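Local coordinates for protein ancestral congerin Con-anc (PDB 3AJZ) that binds a glycan in its pocket, probably as a beta-galactoside lectin, and is an ancestral form of the fish galectins called congerins, at residues F78-G83 against I99-G104. Numbering follows the deposited sequence.
Sequences FPFTAG and IQLPDG
Pro79 packs its ring into the turn Leu101–Gly104, touching three successive residues. CB and CG of Pro79 lie over one face of the Asp103 carboxylate, Pro79 CG 3.5 Å from Asp103 CG, while the two side chains run across each other at about a right angle. Asp103 CG sits between the backbone N and the carbonyl carbon (chi1 62°), facing Pro79. Pro79 CG is also 3.9 Å from CB of Leu101. The same Pro79 CG stands 3.9 Å from CD of Pro102, so the two proline rings meet through their methylene groups. Deeper in, the Phe80 ring presents its tip: CZ reaches CD2 of Leu101 at 4.2 Å, where the methyl meets the rim of the ring almost in the ring plane, and CD of Pro102 approaches obliquely. The other Leu101 methyl, CD1, goes to Pro79 CD. The contact thus joins two connections of the galectin beta-sandwich: the loop between strands 68-75 and 85-92, and the type I turn of the hairpin formed by strands 96-100 and 106-110. Pro79 itself is the centre of an inverse gamma turn, which Phe80 N closes weakly onto Phe78 O. Across the hairpin turn, Leu101 O accepts both Gly104 N and Gln100 NE2, the latter at 3.3 Å and nearly straight (174°). Asp103 OD1 bonds to His105 N, which helps fix the carboxylate beside Pro79. Phe80 is backed by Ile59, Phe86 and Ile88, and meets His48 edge-to-face.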
loop_
_atom_site.group_PDB
_atom_site.type_symbol
_atom_site.label_atom_id
_atom_site.label_comp_id
_atom_site.label_asym_id
_atom_site.label_seq_id
_atom_site.Cartn_x
_atom_site.Cartn_y
_atom_site.Cartn_z
ATOM N N PHE A 78 -15.407 -15.075 13.697
ATOM C CA PHE A 78 -14.090 -15.396 13.100
ATOM C C PHE A 78 -14.218 -15.916 11.680
ATOM O O PHE A 78 -13.968 -17.087 11.426
ATOM C CB PHE A 78 -13.342 -16.399 13.974
ATOM C CG PHE A 78 -11.862 -16.410 13.703
ATOM C CD1 PHE A 78 -11.264 -17.423 12.931
ATOM C CD2 PHE A 78 -11.077 -15.350 14.141
ATOM C CE1 PHE A 78 -9.876 -17.402 12.666
ATOM C CE2 PHE A 78 -9.692 -15.324 13.866
ATOM C CZ PHE A 78 -9.108 -16.334 13.126
ATOM N N PRO A 79 -14.644 -15.037 10.751
ATOM C CA PRO A 79 -14.871 -15.478 9.368
ATOM C C PRO A 79 -13.616 -15.491 8.507
ATOM O O PRO A 79 -13.516 -14.755 7.501
ATOM C CB PRO A 79 -15.853 -14.429 8.846
ATOM C CG PRO A 79 -15.420 -13.146 9.560
ATOM C CD PRO A 79 -15.062 -13.634 10.957
ATOM N N PHE A 80 -12.661 -16.331 8.910
ATOM C CA PHE A 80 -11.385 -16.453 8.204
ATOM C C PHE A 80 -10.991 -17.912 8.113
ATOM O O PHE A 80 -11.350 -18.709 8.981
ATOM C CB PHE A 80 -10.276 -15.673 8.971
ATOM C CG PHE A 80 -10.623 -14.247 9.191
ATOM C CD1 PHE A 80 -10.377 -13.318 8.185
ATOM C CD2 PHE A 80 -11.258 -13.815 10.367
ATOM C CE1 PHE A 80 -10.745 -11.977 8.326
ATOM C CE2 PHE A 80 -11.629 -12.462 10.502
ATOM C CZ PHE A 80 -11.363 -11.563 9.484
ATOM N N THR A 81 -10.259 -18.260 7.059
ATOM C CA THR A 81 -9.775 -19.631 6.861
ATOM C C THR A 81 -8.305 -19.590 6.416
ATOM O O THR A 81 -7.928 -18.828 5.527
ATOM C CB THR A 81 -10.615 -20.383 5.808
ATOM O OG1 THR A 81 -11.985 -20.316 6.201
ATOM C CG2 THR A 81 -10.211 -21.876 5.699
ATOM N N ALA A 82 -7.501 -20.435 7.049
ATOM C CA ALA A 82 -6.095 -20.561 6.670
ATOM C C ALA A 82 -5.983 -20.946 5.194
ATOM O O ALA A 82 -6.726 -21.830 4.713
ATOM C CB ALA A 82 -5.380 -21.589 7.564
ATOM N N GLY A 83 -5.068 -20.281 4.485
ATOM C CA GLY A 83 -4.827 -20.502 3.068
ATOM C C GLY A 83 -5.710 -19.688 2.149
ATOM O O GLY A 83 -5.503 -19.720 0.926
ATOM N N ILE A 99 -14.929 -1.905 12.394
ATOM C CA ILE A 99 -14.182 -2.884 11.612
ATOM C C ILE A 99 -15.208 -3.793 10.938
ATOM O O ILE A 99 -15.942 -4.500 11.615
ATOM C CB ILE A 99 -13.256 -3.696 12.529
ATOM C CG1 ILE A 99 -12.239 -2.755 13.182
ATOM C CG2 ILE A 99 -12.514 -4.770 11.738
ATOM C CD1 ILE A 99 -12.267 -2.814 14.677
ATOM N N GLN A 100 -15.259 -3.741 9.618
ATOM C CA GLN A 100 -16.241 -4.519 8.868
ATOM C C GLN A 100 -15.604 -5.836 8.438
ATOM O O GLN A 100 -14.629 -5.845 7.660
ATOM C CB GLN A 100 -16.701 -3.720 7.639
ATOM C CG GLN A 100 -17.801 -4.398 6.795
ATOM C CD GLN A 100 -19.055 -4.567 7.579
ATOM O OE1 GLN A 100 -19.707 -3.585 7.940
ATOM N NE2 GLN A 100 -19.375 -5.801 7.908
ATOM N N LEU A 101 -16.125 -6.939 8.972
ATOM C CA LEU A 101 -15.619 -8.271 8.673
ATOM C C LEU A 101 -16.340 -8.778 7.409
ATOM O O LEU A 101 -17.409 -8.296 7.068
ATOM C CB LEU A 101 -15.832 -9.233 9.860
ATOM C CG LEU A 101 -15.271 -8.797 11.229
ATOM C CD1 LEU A 101 -15.591 -9.873 12.273
ATOM C CD2 LEU A 101 -13.751 -8.586 11.168
ATOM N N PRO A 102 -15.713 -9.705 6.697
ATOM C CA PRO A 102 -16.257 -10.078 5.387
ATOM C C PRO A 102 -17.509 -10.925 5.460
ATOM O O PRO A 102 -18.164 -11.104 4.427
ATOM C CB PRO A 102 -15.105 -10.834 4.733
ATOM C CG PRO A 102 -14.357 -11.457 5.912
ATOM C CD PRO A 102 -14.440 -10.371 6.992
ATOM N N ASP A 103 -17.887 -11.377 6.662
ATOM C CA ASP A 103 -19.210 -12.003 6.830
ATOM C C ASP A 103 -20.300 -10.979 7.095
ATOM O O ASP A 103 -21.441 -11.334 7.350
ATOM C CB ASP A 103 -19.208 -13.067 7.946
ATOM C CG ASP A 103 -18.884 -12.507 9.306
ATOM O OD1 ASP A 103 -18.558 -11.315 9.402
ATOM O OD2 ASP A 103 -18.968 -13.289 10.290
ATOM N N GLY A 104 -19.923 -9.710 7.102
ATOM C CA GLY A 104 -20.875 -8.641 7.352
ATOM C C GLY A 104 -20.965 -8.238 8.823
ATOM O O GLY A 104 -21.649 -7.270 9.153
#